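Local coordinates for protein mannan endo-1,4-beta-mannosidase (Bacillus subtilis, PDB 3CBW) that hydrolyses internal beta-1,4-mannosidic linkages in mannan, galactomannan and glucomannan, and takes part in the breakdown of glucomannan, at residues Y208-M211 against T212-G216; I197-Y200 against K201-Y204; A31-P34 against N35-E38; I291-I294 against K295-P299. The protein carries 3 engineered substitutions. All coordinates share one frame; numbering follows the deposited sequence.

In the fold
The four contacts show how helices of a TIM-barrel glycosidase are knit together and ended. Contacts 2 and 1 follow each other along helix 194-214, their centres about 16 Å apart: contact 2 in its first half, contact 1 at its C-terminal end. Contacts 3 and 4 lie at the C-terminal ends of helices 21-32 and 287-297, with centres about 13 Å apart, touching where P34 CB approaches P299 O at 4.2 Å. Contacts 1 and 4 fall on opposite sides of the chain's centre. Contact 2 comes nearest the catalytic machinery: the side chain of Y200 is about 7 Å from that of H175 and about 8 Å from that of E176, the probable proton donor.

Contact 1 (Y208-M211 against T212-G216); sequences YHYM and TDTRG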
loop_
_atom_site.group_PDB
_atom_site.type_symbol
_atom_site.label_atom_id
_atom_site.label_comp_id
_atom_site.label_asym_id
_atom_site.label_seq_id
_atom_site.Cartn_x
_atom_site.Cartn_y
_atom_site.Cartn_z
ATOM N N TYR A 208 9.757 1.808 -10.447
ATOM C CA TYR A 208 9.568 3.262 -10.405
ATOM C C TYR A 208 9.827 3.871 -11.793
ATOM O O TYR A 208 9.027 4.671 -12.287
ATOM C CB TYR A 208 10.459 3.919 -9.336
ATOM C CG TYR A 208 10.292 5.422 -9.333
ATOM C CD1 TYR A 208 9.330 6.041 -8.534
ATOM C CD2 TYR A 208 11.064 6.231 -10.180
ATOM C CE1 TYR A 208 9.158 7.425 -8.555
ATOM C CE2 TYR A 208 10.883 7.614 -10.221
ATOM C CZ TYR A 208 9.936 8.200 -9.393
ATOM O OH TYR A 208 9.743 9.570 -9.417
ATOM N N HIS A 209 10.937 3.492 -12.424
ATOM C CA HIS A 209 11.283 4.054 -13.730
ATOM C C HIS A 209 10.356 3.584 -14.827
ATOM O O HIS A 209 10.022 4.371 -15.717
ATOM C CB HIS A 209 12.742 3.768 -14.072
ATOM C CG HIS A 209 13.689 4.518 -13.204
ATOM N ND1 HIS A 209 14.772 3.931 -12.585
ATOM C CD2 HIS A 209 13.689 5.815 -12.822
ATOM C CE1 HIS A 209 15.406 4.842 -11.868
ATOM N NE2 HIS A 209 14.770 5.993 -11.995
ATOM N N TYR A 210 9.906 2.338 -14.766
ATOM C CA TYR A 210 8.964 1.858 -15.758
ATOM C C TYR A 210 7.674 2.672 -15.676
ATOM O O TYR A 210 7.154 3.152 -16.687
ATOM C CB TYR A 210 8.665 0.374 -15.541
ATOM C CG TYR A 210 7.921 -0.258 -16.688
ATOM C CD1 TYR A 210 8.615 -0.956 -17.674
ATOM C CD2 TYR A 210 6.531 -0.164 -16.800
ATOM C CE1 TYR A 210 7.962 -1.544 -18.740
ATOM C CE2 TYR A 210 5.853 -0.754 -17.878
ATOM C CZ TYR A 210 6.589 -1.443 -18.847
ATOM O OH TYR A 210 5.980 -2.049 -19.926
ATOM N N MET A 211 7.130 2.816 -14.468
ATOM C CA MET A 211 5.849 3.502 -14.317
ATOM C C MET A 211 5.962 4.996 -14.590
ATOM O O MET A 211 5.113 5.571 -15.259
ATOM C CB MET A 211 5.277 3.267 -12.916
ATOM C CG MET A 211 4.905 1.809 -12.615
ATOM S SD MET A 211 3.749 0.965 -13.830
ATOM C CE MET A 211 4.134 -0.787 -13.383
ATOM N N THR A 212 6.999 5.624 -14.054
ATOM C CA THR A 212 7.128 7.073 -14.096
ATOM C C THR A 212 7.663 7.548 -15.445
ATOM O O THR A 212 7.103 8.463 -16.051
ATOM C CB THR A 212 8.029 7.553 -12.941
ATOM O OG1 THR A 212 7.503 7.051 -11.707
ATOM C CG2 THR A 212 8.108 9.061 -12.883
ATOM N N ASP A 213 8.740 6.925 -15.916
ATOM C CA ASP A 213 9.413 7.424 -17.116
ATOM C C ASP A 213 8.916 6.719 -18.371
ATOM O O ASP A 213 8.394 7.373 -19.271
ATOM C CB ASP A 213 10.923 7.312 -16.942
ATOM C CG ASP A 213 11.430 8.182 -15.812
ATOM O OD1 ASP A 213 10.868 9.286 -15.608
ATOM O OD2 ASP A 213 12.383 7.766 -15.129
ATOM N N THR A 214 9.016 5.402 -18.431
ATOM C CA THR A 214 8.554 4.671 -19.622
ATOM C C THR A 214 7.076 4.922 -19.883
ATOM O O THR A 214 6.667 5.116 -21.036
ATOM C CB THR A 214 8.826 3.161 -19.484
ATOM O OG1 THR A 214 10.215 2.959 -19.196
ATOM C CG2 THR A 214 8.434 2.385 -20.753
ATOM N N ARG A 215 6.279 4.945 -18.817
ATOM C CA ARG A 215 4.835 4.995 -18.957
ATOM C C ARG A 215 4.206 6.336 -18.589
ATOM O O ARG A 215 3.001 6.526 -18.761
ATOM C CB ARG A 215 4.194 3.829 -18.202
ATOM C CG ARG A 215 4.641 2.458 -18.743
ATOM C CD ARG A 215 4.202 2.223 -20.220
ATOM N NE ARG A 215 2.760 2.418 -20.307
ATOM C CZ ARG A 215 1.854 1.450 -20.432
ATOM N NH1 ARG A 215 2.206 0.182 -20.594
ATOM N NH2 ARG A 215 0.574 1.759 -20.407
ATOM N N GLY A 216 5.014 7.272 -18.096
ATOM C CA GLY A 216 4.555 8.638 -17.838
ATOM C C GLY A 216 3.442 8.761 -16.813
ATOM O O GLY A 216 2.634 9.689 -16.866
HETATM O O HOH W 1 4.480 -0.828 -21.682
#
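R215 runs alongside Y210, pointing the same way, and its side chain can be followed outward atom by atom. CB sits beside Y210 O and M211 O; CG then approaches the tyrosine ring obliquely, 3.5 Å from Y210 CE2, with CD a little farther from the same carbon. Bends at chi2 (-63°) and chi3 keep the chain beside the tyrosine, which brings the guanidinium edge near Y210 OH. There one water bridges R215 NH1 (2.7 Å) and Y210 OH (2.6 Å). R215 NH2 also forms a salt bridge with D157, which ties this helix end to helix 143-163.

Round the helix, T212 OG1 lies over the centre of the Y208 ring, 3.4 Å above its plane, and T212 CB adds a CH-pi contact. The same hydroxyl donates to Y208 O at 2.9 Å, so that oxygen is gripped from opposite faces of its plane by T212 OG1 and T212 N. H209 O likewise takes two donors, D213 N and T214 N, the latter at 3.1 Å. Here the pi-type turn, and G216 leaving helical angles with positive phi, mark the C-terminal end of helix 194-214, which leads to strand 220-224 of the barrel.

Contact 2 (I197-Y200 against K201-Y204); sequences ISLY and KQLY
Y200 and Y204 lie side by side one turn apart on helix 194-214, an outer helix of the (beta/alpha)8 barrel, and point the same way. Y200 OH meets the edge of the Y204 ring, 3.5 Å from CD1 and near the ring plane, while Y200 CE2 rests 4.2 Å from Y204 CB. Beneath them runs the regular i to i+4 ladder, including Y204 N to Y200 O at 2.9 Å.

Another helix face carries a polar pair. S198 OG stands anti to its own backbone N (chi1 177°), and Q202 reaches back in extended form to donate from NE2 to this OG at 3.1 Å. A weak second bond goes from the same nitrogen to S198 O, so the amide bridges hydroxyl and carbonyl of one residue. Next to this pair, the chain of K201 runs alongside I197, its CE 3.8 Å from I197 CG2.

Farther out, L199 and L203 pack on helix 131-138, with both touching Y134. The ring of F236 meets that of Y200 edge-to-face, and P238 and V243 lie against Y204. Each tyrosine is anchored at its tip. Y200 OH bonds to L174 O, just ahead of H175, which probably positions the nucleophile, and E176, the probable proton donor; Y204 OH bonds to the backbone oxygen Y242 O.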
loop_
_atom_site.group_PDB
_atom_site.type_symbol
_atom_site.label_atom_id
_atom_site.label_comp_id
_atom_site.label_asym_id
_atom_site.label_seq_id
_atom_site.Cartn_x
_atom_site.Cartn_y
_atom_site.Cartn_z
ATOM N N ILE A 197 19.441 -7.270 -0.561
ATOM C CA ILE A 197 19.031 -5.906 -0.246
ATOM C C ILE A 197 19.319 -4.988 -1.447
ATOM O O ILE A 197 18.459 -4.192 -1.849
ATOM C CB ILE A 197 19.726 -5.421 1.050
ATOM C CG1 ILE A 197 19.149 -6.160 2.262
ATOM C CG2 ILE A 197 19.633 -3.896 1.213
ATOM C CD1 ILE A 197 20.014 -6.096 3.513
ATOM N N SER A 198 20.508 -5.119 -2.042
ATOM C CA SER A 198 20.869 -4.317 -3.210
ATOM C C SER A 198 19.952 -4.602 -4.398
ATOM O O SER A 198 19.479 -3.680 -5.086
ATOM C CB SER A 198 22.318 -4.585 -3.604
ATOM O OG SER A 198 22.635 -3.852 -4.770
ATOM N N LEU A 199 19.706 -5.885 -4.645
ATOM C CA LEU A 199 18.850 -6.287 -5.752
ATOM C C LEU A 199 17.407 -5.808 -5.570
ATOM O O LEU A 199 16.755 -5.407 -6.542
ATOM C CB LEU A 199 18.899 -7.804 -5.955
ATOM C CG LEU A 199 20.265 -8.381 -6.361
ATOM C CD1 LEU A 199 20.218 -9.914 -6.317
ATOM C CD2 LEU A 199 20.712 -7.893 -7.742
ATOM N N TYR A 200 16.908 -5.854 -4.337
ATOM C CA TYR A 200 15.582 -5.336 -4.071
ATOM C C TYR A 200 15.491 -3.857 -4.461
ATOM O O TYR A 200 14.528 -3.429 -5.121
ATOM C CB TYR A 200 15.183 -5.494 -2.600
ATOM C CG TYR A 200 13.862 -4.796 -2.358
ATOM C CD1 TYR A 200 12.665 -5.455 -2.610
ATOM C CD2 TYR A 200 13.812 -3.454 -1.961
ATOM C CE1 TYR A 200 11.437 -4.811 -2.451
ATOM C CE2 TYR A 200 12.599 -2.811 -1.805
ATOM C CZ TYR A 200 11.417 -3.493 -2.052
ATOM O OH TYR A 200 10.225 -2.833 -1.875
ATOM N N LYS A 201 16.468 -3.069 -4.023
ATOM C CA LYS A 201 16.460 -1.648 -4.341
ATOM C C LYS A 201 16.455 -1.441 -5.847
ATOM O O LYS A 201 15.735 -0.575 -6.347
ATOM C CB LYS A 201 17.626 -0.915 -3.685
ATOM C CG LYS A 201 17.545 -0.859 -2.176
ATOM C CD LYS A 201 18.780 -0.191 -1.638
ATOM C CE LYS A 201 18.944 -0.422 -0.169
ATOM N NZ LYS A 201 20.329 -0.070 0.229
ATOM N N GLN A 202 17.238 -2.240 -6.568
ATOM C CA GLN A 202 17.256 -2.183 -8.026
ATOM C C GLN A 202 15.892 -2.505 -8.620
ATOM O O GLN A 202 15.450 -1.843 -9.558
ATOM C CB GLN A 202 18.319 -3.126 -8.567
ATOM C CG GLN A 202 19.727 -2.673 -8.245
ATOM C CD GLN A 202 20.769 -3.693 -8.655
ATOM O OE1 GLN A 202 20.816 -4.109 -9.805
ATOM N NE2 GLN A 202 21.601 -4.111 -7.705
ATOM N N LEU A 203 15.211 -3.502 -8.064
ATOM C CA LEU A 203 13.896 -3.885 -8.561
ATOM C C LEU A 203 12.849 -2.798 -8.310
ATOM O O LEU A 203 12.037 -2.490 -9.187
ATOM C CB LEU A 203 13.467 -5.217 -7.935
ATOM C CG LEU A 203 12.115 -5.775 -8.396
ATOM C CD1 LEU A 203 12.100 -6.099 -9.894
ATOM C CD2 LEU A 203 11.763 -7.012 -7.586
ATOM N N TYR A 204 12.873 -2.212 -7.119
ATOM C CA TYR A 204 11.952 -1.140 -6.810
ATOM C C TYR A 204 12.183 0.022 -7.783
ATOM O O TYR A 204 11.227 0.565 -8.353
ATOM C CB TYR A 204 12.132 -0.704 -5.362
ATOM C CG TYR A 204 11.121 0.314 -4.913
ATOM C CD1 TYR A 204 10.116 -0.014 -4.005
ATOM C CD2 TYR A 204 11.192 1.626 -5.381
ATOM C CE1 TYR A 204 9.197 0.961 -3.588
ATOM C CE2 TYR A 204 10.299 2.571 -4.995
ATOM C CZ TYR A 204 9.305 2.247 -4.115
ATOM O OH TYR A 204 8.466 3.257 -3.730
#

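Contact 3 (A31-P34 against N35-E38); sequences AHLP and NRTE
With chi1 at -71° in L33 and -65° in R36, both side chains leave the backbone in the same sense and run side by side. L33 CD2 thus comes over one face of the R36 guanidinium, 3.6 Å above its plane and offset toward the rim. The setting is a 3-10 turn at the C-terminal side of helix 21-32, ahead of strand 41-49 of the TIM barrel. Its steps are i to i+3 bonds: N35 N donates to H32 O at 3.1 Å and R36 N to L33 O at 3.0 Å.

H32 and N35 meet less closely, through H32 CD2 and N35 ND2 at 3.7 Å, with ring and amide planes 76° apart. The polar ends of these residues are committed mostly to the C-terminal tail. R36 NH2 binds P342 O and T341 OG1, R36 NH1 binds N39 O, N35 ND2 binds V344 O, and H32 uses NE2 for E345 and ND1 for N28 O. The bonds from R36 NH1 and NH2 hold the guanidinium in place, while the leucine methyl lies against its flat surface. That methyl carbon, L33 CD2, is 3.7 Å from R36 NE and 3.8 Å from both R36 CZ and R36 NH1.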
loop_
_atom_site.group_PDB
_atom_site.type_symbol
_atom_site.label_atom_id
_atom_site.label_comp_id
_atom_site.label_asym_id
_atom_site.label_seq_id
_atom_site.Cartn_x
_atom_site.Cartn_y
_atom_site.Cartn_z
ATOM N N ALA A 31 0.607 14.835 4.057
ATOM C CA ALA A 31 1.804 14.994 4.856
ATOM C C ALA A 31 1.564 15.879 6.071
ATOM O O ALA A 31 2.236 15.737 7.099
ATOM C CB ALA A 31 2.914 15.571 4.020
ATOM N N HIS A 32 0.603 16.792 5.957
ATOM C CA HIS A 32 0.325 17.737 7.041
ATOM C C HIS A 32 -0.709 17.265 8.063
ATOM O O HIS A 32 -0.960 17.966 9.055
ATOM C CB HIS A 32 -0.096 19.093 6.476
ATOM C CG HIS A 32 1.037 19.895 5.923
ATOM N ND1 HIS A 32 1.553 19.690 4.664
ATOM C CD2 HIS A 32 1.735 20.926 6.455
ATOM C CE1 HIS A 32 2.530 20.553 4.447
ATOM N NE2 HIS A 32 2.658 21.315 5.519
ATOM N N LEU A 33 -1.307 16.092 7.859
ATOM C CA LEU A 33 -2.344 15.622 8.778
ATOM C C LEU A 33 -1.920 15.576 10.255
ATOM O O LEU A 33 -2.724 15.944 11.112
ATOM C CB LEU A 33 -2.902 14.266 8.333
ATOM C CG LEU A 33 -3.764 14.320 7.064
ATOM C CD1 LEU A 33 -4.036 12.920 6.557
ATOM C CD2 LEU A 33 -5.087 15.080 7.295
ATOM N N PRO A 34 -0.687 15.118 10.573
ATOM C CA PRO A 34 -0.341 15.038 12.007
ATOM C C PRO A 34 -0.253 16.378 12.742
ATOM O O PRO A 34 -0.126 16.389 13.967
ATOM C CB PRO A 34 1.025 14.340 11.993
ATOM C CG PRO A 34 1.044 13.581 10.684
ATOM C CD PRO A 34 0.396 14.556 9.744
ATOM N N ASN A 35 -0.323 17.492 12.020
ATOM C CA ASN A 35 -0.372 18.812 12.662
ATOM C C ASN A 35 -1.756 19.179 13.187
ATOM O O ASN A 35 -1.901 20.149 13.932
ATOM C CB ASN A 35 0.116 19.888 11.698
ATOM C CG ASN A 35 1.546 19.669 11.252
ATOM O OD1 ASN A 35 2.358 19.086 11.971
ATOM N ND2 ASN A 35 1.865 20.140 10.058
ATOM N N ARG A 36 -2.772 18.416 12.798
ATOM C CA ARG A 36 -4.140 18.665 13.240
ATOM C C ARG A 36 -4.348 18.164 14.657
ATOM O O ARG A 36 -3.540 17.387 15.171
ATOM C CB ARG A 36 -5.138 17.962 12.319
ATOM C CG ARG A 36 -5.157 18.472 10.897
ATOM C CD ARG A 36 -6.078 17.602 10.079
ATOM N NE ARG A 36 -6.412 18.241 8.810
ATOM C CZ ARG A 36 -7.459 17.903 8.067
ATOM N NH1 ARG A 36 -8.253 16.902 8.440
ATOM N NH2 ARG A 36 -7.704 18.558 6.936
ATOM N N THR A 37 -5.459 18.584 15.254
ATOM C CA THR A 37 -5.853 18.107 16.579
ATOM C C THR A 37 -6.887 16.983 16.506
ATOM O O THR A 37 -7.133 16.296 17.502
ATOM C CB THR A 37 -6.415 19.253 17.447
ATOM O OG1 THR A 37 -7.517 19.870 16.771
ATOM C CG2 THR A 37 -5.344 20.285 17.714
ATOM N N GLU A 38 -7.509 16.819 15.339
ATOM C CA GLU A 38 -8.489 15.763 15.102
ATOM C C GLU A 38 -8.482 15.465 13.613
ATOM O O GLU A 38 -7.820 16.183 12.861
ATOM C CB GLU A 38 -9.887 16.198 15.570
ATOM C CG GLU A 38 -10.515 17.340 14.786
ATOM C CD GLU A 38 -11.844 17.764 15.379
ATOM O OE1 GLU A 38 -12.898 17.473 14.770
ATOM O OE2 GLU A 38 -11.833 18.371 16.473
HETATM O O HOH W 2 -3.303 19.398 8.231
#

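Contact 4 (I291-I294 against K295-P299); sequences INAI and KQKYP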
loop_
_atom_site.group_PDB
_atom_site.type_symbol
_atom_site.label_atom_id
_atom_site.label_comp_id
_atom_site.label_asym_id
_atom_site.label_seq_id
_atom_site.Cartn_x
_atom_site.Cartn_y
_atom_site.Cartn_z
ATOM N N ILE A 291 -6.357 2.236 17.598
ATOM C CA ILE A 291 -6.412 3.695 17.503
ATOM C C ILE A 291 -5.843 4.367 18.758
ATOM O O ILE A 291 -5.197 5.408 18.659
ATOM C CB ILE A 291 -7.818 4.256 17.097
ATOM C CG1 ILE A 291 -7.729 5.737 16.706
ATOM C CG2 ILE A 291 -8.853 4.033 18.187
ATOM C CD1 ILE A 291 -6.907 6.027 15.471
ATOM N N ASN A 292 -6.058 3.771 19.929
ATOM C CA ASN A 292 -5.452 4.309 21.130
ATOM C C ASN A 292 -3.926 4.248 21.066
ATOM O O ASN A 292 -3.249 5.193 21.452
ATOM C CB ASN A 292 -5.952 3.587 22.372
ATOM C CG ASN A 292 -5.383 4.185 23.635
ATOM O OD1 ASN A 292 -4.424 3.670 24.208
ATOM N ND2 ASN A 292 -5.932 5.325 24.040
ATOM N N ALA A 293 -3.392 3.125 20.593
ATOM C CA ALA A 293 -1.943 2.978 20.409
ATOM C C ALA A 293 -1.391 4.008 19.427
ATOM O O ALA A 293 -0.311 4.563 19.637
ATOM C CB ALA A 293 -1.587 1.568 19.977
ATOM N N ILE A 294 -2.136 4.284 18.359
ATOM C CA ILE A 294 -1.715 5.350 17.448
ATOM C C ILE A 294 -1.568 6.679 18.190
ATOM O O ILE A 294 -0.545 7.361 18.057
ATOM C CB ILE A 294 -2.661 5.477 16.231
ATOM C CG1 ILE A 294 -2.412 4.321 15.265
ATOM C CG2 ILE A 294 -2.446 6.791 15.521
ATOM C CD1 ILE A 294 -3.484 4.140 14.204
ATOM N N LYS A 295 -2.572 7.021 18.991
ATOM C CA LYS A 295 -2.532 8.287 19.717
ATOM C C LYS A 295 -1.360 8.349 20.693
ATOM O O LYS A 295 -0.702 9.384 20.831
ATOM C CB LYS A 295 -3.828 8.506 20.478
ATOM C CG LYS A 295 -5.032 8.673 19.608
ATOM C CD LYS A 295 -6.184 9.066 20.475
ATOM C CE LYS A 295 -7.445 9.049 19.686
ATOM N NZ LYS A 295 -8.496 9.919 20.289
ATOM N N GLN A 296 -1.089 7.241 21.375
ATOM C CA GLN A 296 -0.052 7.225 22.414
ATOM C C GLN A 296 1.360 6.952 21.902
ATOM O O GLN A 296 2.337 7.462 22.465
ATOM C CB GLN A 296 -0.384 6.166 23.470
ATOM C CG GLN A 296 -1.649 6.431 24.266
ATOM C CD GLN A 296 -1.592 5.792 25.634
ATOM O OE1 GLN A 296 -0.697 6.094 26.430
ATOM N NE2 GLN A 296 -2.529 4.892 25.914
ATOM N N LYS A 297 1.469 6.115 20.871
ATOM C CA LYS A 297 2.748 5.519 20.442
ATOM C C LYS A 297 3.146 5.921 19.016
ATOM O O LYS A 297 4.323 5.982 18.703
ATOM C CB LYS A 297 2.687 3.978 20.475
ATOM C CG LYS A 297 2.153 3.317 21.763
ATOM C CD LYS A 297 3.029 3.569 22.981
ATOM C CE LYS A 297 4.372 2.861 22.895
ATOM N NZ LYS A 297 5.147 3.167 24.130
ATOM N N TYR A 298 2.167 6.146 18.138
ATOM C CA TYR A 298 2.457 6.340 16.707
ATOM C C TYR A 298 1.741 7.579 16.153
ATOM O O TYR A 298 1.043 7.499 15.143
ATOM C CB TYR A 298 2.071 5.082 15.888
ATOM C CG TYR A 298 2.297 3.749 16.583
ATOM C CD1 TYR A 298 3.583 3.278 16.876
ATOM C CD2 TYR A 298 1.214 2.942 16.931
ATOM C CE1 TYR A 298 3.772 2.041 17.513
ATOM C CE2 TYR A 298 1.398 1.713 17.564
ATOM C CZ TYR A 298 2.673 1.279 17.861
ATOM O OH TYR A 298 2.853 0.059 18.497
ATOM N N PRO A 299 1.916 8.747 16.791
ATOM C CA PRO A 299 1.074 9.879 16.419
ATOM C C PRO A 299 1.259 10.423 14.995
ATOM O O PRO A 299 0.343 11.061 14.471
ATOM C CB PRO A 299 1.426 10.944 17.474
ATOM C CG PRO A 299 2.811 10.586 17.883
ATOM C CD PRO A 299 2.823 9.093 17.900
#
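N292 and Q296 make the polar side-chain contact one turn apart: Q296 NE2 donates to N292 OD1 at 2.8 Å, with an N-H...O angle of 159°. The acceptor lies in the amide plane of Q296, although the two amides are turned 79° against each other. N292 OD1 also bonds to Y256 OH, so the oxygen is held by two partners.

Among backbone bonds, the i to i+4 series continues to Y298 N, which also makes a weak i+5 bond. A293 O receives K297 N at 2.7 Å and, weakly, Y298 N at 3.3 Å. The same Y298 N bonds I294 O at 3.0 Å, the last link before P299, whose nitrogen has no proton to give.

The apolar part belongs to Y298. Its CD2 and CE2 atoms lie against the preceding turn, CE2 lying 3.8 Å from A293 CB and CD2 4.2 Å from I294 CG1. F273 meets this ring edge-to-face, and Y298 OH is fixed by A255 O and the N of I258.

K295 NZ makes a salt bridge with D325, and K295 a cation-pi contact with W327. All these interactions lie on the C-terminal part of the helix in a beta-alpha-beta unit, strand 271-278, helix 287-297, strand 301-306, of the TIM barrel.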